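Local coordinates for protein flavoredoxin (Desulfovibrio vulgaris str. 'Miyazaki F', PDB 2D5M) that binds flavin mononucleotide and takes part in electron transport as a member of the flavin reductase-like family, at the interface of chains A and B. Numbering follows the deposited sequence. Chains: chain A/B, flavoredoxin.

Contact 1: the interface of chains A and B. Residues chain A 35-36, 49, 131-132; chain B 38-40.
B:Ile38 lies against the indole of A:Trp35, and the two side chains cross obliquely where the flavin reductase-like folds of the two chains meet; the pair probably forms a dimer, as is common in this family. The branch methyl CG2 does most of the touching. It stands over the middle of one indole face, 3.5 Å from CD2 of A:Trp35, and makes CH-pi contacts with both the five- and six-membered rings. In B:Ile38, CG2 is anti to the backbone N (chi1, measured to CG1, is -61°), which leaves the other branch to run along the same ring. There its terminal CD1 reaches CZ3 of A:Trp35 at 3.8 Å, over the benzo end.

Next along strand 36-41 of chain B the contact turns polar. The hydroxyl OG of A:Ser49 donates to the carbonyl O of B:Cys39 at 2.7 Å, on a lone pair in the carbonyl plane, with a C=O...OG angle of 125°. Water 1 also lies 3.1 Å from the same carbonyl O of B:Cys39. This is the looser side: water 1 also joins the backbone N and O of A:Thr132, a poorly ordered residue whose O lies 2.9 Å from the water, and so links the two backbones there. Beside it, SG of B:Cys40 rests against the base of A:His131, 3.6 Å from CA of that histidine.

Contact 2: the interface of chains A and B. Residues chain A 39-40, 124, 126, 133, 135; chain B 126, 131-133.
Neighbouring strands 116-126 and 133-144 of chain A, with A:Cys39 and A:Cys40 of strand 36-41, receive the loop residue B:His131; in this structure the two cysteines also belong to a zinc site, whose metal may come from purification or crystallisation. The imidazole is touched in plane by one thiol and from one side of its plane by two isoleucine methyls. SG of A:Cys39, placed between its own backbone N and carbonyl carbon (chi1 59°), comes to the ring edge, 3.5 Å from CE1 of B:His131. CD1 of A:Ile135 meets the same CE1 tip to tip, also at 3.5 Å. From the same side of the ring plane, CD1 of A:Ile126 reaches toward NE2 of B:His131 at 3.6 Å. CG of B:His131 is anti to its backbone N (chi1 162°), which carries the ring away from the loop and in among these groups. A:His124 slides past in the opposite direction, its NE2 5.3 Å from ND1 of B:His131; if both rings were charged they would repel, so the proximity might favour a neutral form.

Nearer the two-fold axis, the isoleucines of the two chains cross at a slant and touch lightly, CD1 of A:Ile126 lying 4.1 Å from CG2 of B:Ile126. A:Gln133 and B:Gln133 extend toward each other, their amide planes only 6° apart. As modelled, OE1 of A:Gln133 faces OE1 of B:Gln133 at 3.1 Å, a clash of two acceptors, so the amide orientation of at least one is doubtful. Water 2 bridges the pair, 3.2 Å from OE1 of A:Gln133 and just as far from OE1 of B:Gln133.

Contact 1: the interface of chains A and B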
loop_
_atom_site.group_PDB
_atom_site.type_symbol
_atom_site.label_atom_id
_atom_site.label_comp_id
_atom_site.label_asym_id
_atom_site.label_seq_id
_atom_site.Cartn_x
_atom_site.Cartn_y
_atom_site.Cartn_z
ATOM N N TRP A 35 -5.256 -3.575 -3.979
ATOM C CA TRP A 35 -4.036 -4.095 -4.607
ATOM C C TRP A 35 -3.426 -2.927 -5.374
ATOM O O TRP A 35 -3.553 -2.787 -6.593
ATOM C CB TRP A 35 -4.325 -5.262 -5.515
ATOM C CG TRP A 35 -4.625 -6.605 -4.898
ATOM C CD1 TRP A 35 -4.693 -7.734 -5.647
ATOM C CD2 TRP A 35 -4.870 -7.028 -3.545
ATOM N NE1 TRP A 35 -4.962 -8.818 -4.869
ATOM C CE2 TRP A 35 -5.077 -8.426 -3.571
ATOM C CE3 TRP A 35 -4.915 -6.390 -2.302
ATOM C CZ2 TRP A 35 -5.343 -9.173 -2.434
ATOM C CZ3 TRP A 35 -5.186 -7.124 -1.161
ATOM C CH2 TRP A 35 -5.398 -8.525 -1.227
ATOM N N ALA A 36 -2.801 -2.023 -4.637
ATOM C CA ALA A 36 -2.431 -0.718 -5.122
ATOM C C ALA A 36 -1.403 -0.099 -4.206
ATOM O O ALA A 36 -1.307 -0.437 -3.027
ATOM C CB ALA A 36 -3.662 0.208 -5.189
ATOM N N SER A 49 -3.961 -2.612 -9.483
ATOM C CA SER A 49 -4.255 -3.877 -10.166
ATOM C C SER A 49 -5.739 -4.052 -10.260
ATOM O O SER A 49 -6.339 -4.393 -9.253
ATOM C CB SER A 49 -3.622 -5.019 -9.375
ATOM O OG SER A 49 -2.232 -4.926 -9.367
ATOM N N HIS A 131 -0.052 -11.020 -14.445
ATOM C CA HIS A 131 -0.013 -9.752 -13.668
ATOM C C HIS A 131 -0.546 -8.620 -14.533
ATOM O O HIS A 131 -0.049 -8.480 -15.641
ATOM C CB HIS A 131 1.367 -9.713 -13.186
ATOM C CG HIS A 131 1.788 -8.376 -12.736
ATOM N ND1 HIS A 131 1.864 -8.170 -11.391
ATOM C CD2 HIS A 131 2.217 -7.277 -13.382
ATOM C CE1 HIS A 131 2.318 -6.919 -11.225
ATOM N NE2 HIS A 131 2.511 -6.377 -12.411
ATOM N N THR A 132 -1.507 -7.839 -14.023
ATOM C CA THR A 132 -2.145 -6.710 -14.712
ATOM C C THR A 132 -2.196 -5.451 -13.856
ATOM O O THR A 132 -2.705 -5.504 -12.730
ATOM C CB THR A 132 -3.580 -7.275 -15.070
ATOM O OG1 THR A 132 -3.409 -8.441 -15.913
ATOM C CG2 THR A 132 -4.384 -6.242 -15.730
ATOM N N ILE B 38 0.398 -5.249 -2.420
ATOM C CA ILE B 38 -0.033 -6.485 -3.069
ATOM C C ILE B 38 -0.422 -6.145 -4.491
ATOM O O ILE B 38 -1.085 -5.123 -4.721
ATOM C CB ILE B 38 -1.135 -7.163 -2.272
ATOM C CG1 ILE B 38 -0.631 -7.532 -0.858
ATOM C CG2 ILE B 38 -1.709 -8.366 -3.001
ATOM C CD1 ILE B 38 -1.721 -7.967 0.095
ATOM N N CYS B 39 -0.029 -6.967 -5.445
ATOM C CA CYS B 39 -0.398 -6.723 -6.834
ATOM C C CYS B 39 -1.300 -7.770 -7.423
ATOM O O CYS B 39 -2.039 -7.439 -8.362
ATOM C CB CYS B 39 0.795 -6.529 -7.784
ATOM S SG CYS B 39 1.945 -7.946 -7.848
ATOM N N CYS B 40 -1.277 -8.995 -6.970
ATOM C CA CYS B 40 -2.056 -10.058 -7.587
ATOM C C CYS B 40 -2.471 -11.070 -6.545
ATOM O O CYS B 40 -1.788 -11.328 -5.568
ATOM C CB CYS B 40 -1.346 -10.890 -8.675
ATOM S SG CYS B 40 -0.912 -9.964 -10.141
HETATM O O HOH W 1 -3.047 -8.012 -11.246
#

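Contact 2: the interface of chains A and B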
loop_
_atom_site.group_PDB
_atom_site.type_symbol
_atom_site.label_atom_id
_atom_site.label_comp_id
_atom_site.label_asym_id
_atom_site.label_seq_id
_atom_site.Cartn_x
_atom_site.Cartn_y
_atom_site.Cartn_z
ATOM N N CYS A 39 4.062 3.777 -6.886
ATOM C CA CYS A 39 5.102 3.002 -7.551
ATOM C C CYS A 39 6.319 3.800 -7.924
ATOM O O CYS A 39 7.399 3.199 -8.027
ATOM C CB CYS A 39 4.628 2.240 -8.799
ATOM S SG CYS A 39 3.928 3.301 -10.109
ATOM N N CYS A 40 6.225 5.081 -8.158
ATOM C CA CYS A 40 7.359 5.864 -8.627
ATOM C C CYS A 40 7.264 7.280 -8.108
ATOM O O CYS A 40 6.197 7.840 -7.915
ATOM C CB CYS A 40 7.504 6.018 -10.155
ATOM S SG CYS A 40 7.833 4.490 -11.020
ATOM N N HIS A 124 0.864 3.827 -18.156
ATOM C CA HIS A 124 1.288 2.502 -18.569
ATOM C C HIS A 124 0.179 1.526 -18.284
ATOM O O HIS A 124 -0.556 1.690 -17.287
ATOM C CB HIS A 124 2.545 1.990 -17.844
ATOM C CG HIS A 124 3.759 2.879 -17.877
ATOM N ND1 HIS A 124 4.516 3.055 -19.011
ATOM C CD2 HIS A 124 4.351 3.622 -16.886
ATOM C CE1 HIS A 124 5.527 3.882 -18.718
ATOM N NE2 HIS A 124 5.453 4.238 -17.451
ATOM N N ILE A 126 0.268 -2.453 -17.821
ATOM C CA ILE A 126 1.249 -3.545 -17.728
ATOM C C ILE A 126 0.540 -4.863 -17.654
ATOM O O ILE A 126 -0.348 -5.079 -16.819
ATOM C CB ILE A 126 2.155 -3.348 -16.518
ATOM C CG1 ILE A 126 2.925 -2.001 -16.639
ATOM C CG2 ILE A 126 3.124 -4.466 -16.209
ATOM C CD1 ILE A 126 3.597 -1.524 -15.409
ATOM N N GLN A 133 -1.699 -4.337 -14.331
ATOM C CA GLN A 133 -1.683 -3.136 -13.526
ATOM C C GLN A 133 -1.808 -1.932 -14.425
ATOM O O GLN A 133 -1.185 -1.832 -15.473
ATOM C CB GLN A 133 -0.427 -2.895 -12.633
ATOM C CG GLN A 133 0.017 -3.935 -11.659
ATOM C CD GLN A 133 1.497 -3.499 -11.403
ATOM O OE1 GLN A 133 1.792 -2.952 -10.363
ATOM N NE2 GLN A 133 2.237 -3.708 -12.494
ATOM N N ILE A 135 -0.885 2.027 -14.428
ATOM C CA ILE A 135 0.011 2.994 -13.787
ATOM C C ILE A 135 -0.506 4.358 -14.140
ATOM O O ILE A 135 -0.583 4.749 -15.336
ATOM C CB ILE A 135 1.449 2.839 -14.268
ATOM C CG1 ILE A 135 1.945 1.391 -14.211
ATOM C CG2 ILE A 135 2.333 3.790 -13.488
ATOM C CD1 ILE A 135 1.888 0.812 -12.849
ATOM N N ILE B 126 10.064 -5.719 -13.772
ATOM C CA ILE B 126 9.368 -4.852 -14.734
ATOM C C ILE B 126 10.096 -3.550 -14.868
ATOM O O ILE B 126 10.388 -2.863 -13.881
ATOM C CB ILE B 126 7.925 -4.625 -14.301
ATOM C CG1 ILE B 126 7.168 -5.982 -14.222
ATOM C CG2 ILE B 126 7.121 -3.637 -15.116
ATOM C CD1 ILE B 126 5.864 -5.960 -13.520
ATOM N N HIS B 131 9.680 3.404 -14.994
ATOM C CA HIS B 131 9.032 2.618 -13.910
ATOM C C HIS B 131 9.787 1.310 -13.722
ATOM O O HIS B 131 9.978 0.627 -14.717
ATOM C CB HIS B 131 7.629 2.597 -14.323
ATOM C CG HIS B 131 6.842 1.550 -13.651
ATOM N ND1 HIS B 131 6.000 1.949 -12.656
ATOM C CD2 HIS B 131 6.692 0.230 -13.860
ATOM C CE1 HIS B 131 5.356 0.848 -12.241
ATOM N NE2 HIS B 131 5.781 -0.182 -12.944
ATOM N N THR B 132 10.176 0.982 -12.484
ATOM C CA THR B 132 10.919 -0.230 -12.116
ATOM C C THR B 132 10.302 -0.961 -10.930
ATOM O O THR B 132 10.098 -0.344 -9.878
ATOM C CB THR B 132 12.374 0.320 -11.817
ATOM O OG1 THR B 132 12.872 0.956 -13.020
ATOM C CG2 THR B 132 13.250 -0.771 -11.378
ATOM N N GLN B 133 10.000 -2.229 -11.051
ATOM C CA GLN B 133 9.365 -2.940 -9.963
ATOM C C GLN B 133 9.795 -4.386 -9.995
ATOM O O GLN B 133 9.855 -5.025 -11.036
ATOM C CB GLN B 133 7.805 -2.941 -9.929
ATOM C CG GLN B 133 7.049 -1.655 -9.949
ATOM C CD GLN B 133 5.634 -2.141 -10.401
ATOM O OE1 GLN B 133 4.734 -2.210 -9.592
ATOM N NE2 GLN B 133 5.666 -2.544 -11.674
HETATM O O HOH W 2 2.405 -1.902 -7.352
HETATM O O HOH W 3 9.913 2.581 -9.748
#

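The C-alpha centres of contact 1 and contact 2 lie about 11 Å apart in one continuous, two-fold symmetric interface. Cysteines 39 and 40 and the loop residues His131 and Thr132 take part in both, with the chains exchanged: strand 36-41 comes from chain B in contact 1 and from chain A in contact 2. Each subunit thus offers the same strand and the same loop to its partner, and the meeting of the two Gln133 side chains in contact 2 lies beside the symmetry axis between the twin cysteine-histidine junctions. Such reciprocal burial fits a stable homodimer, although the structure alone does not prove one in solution.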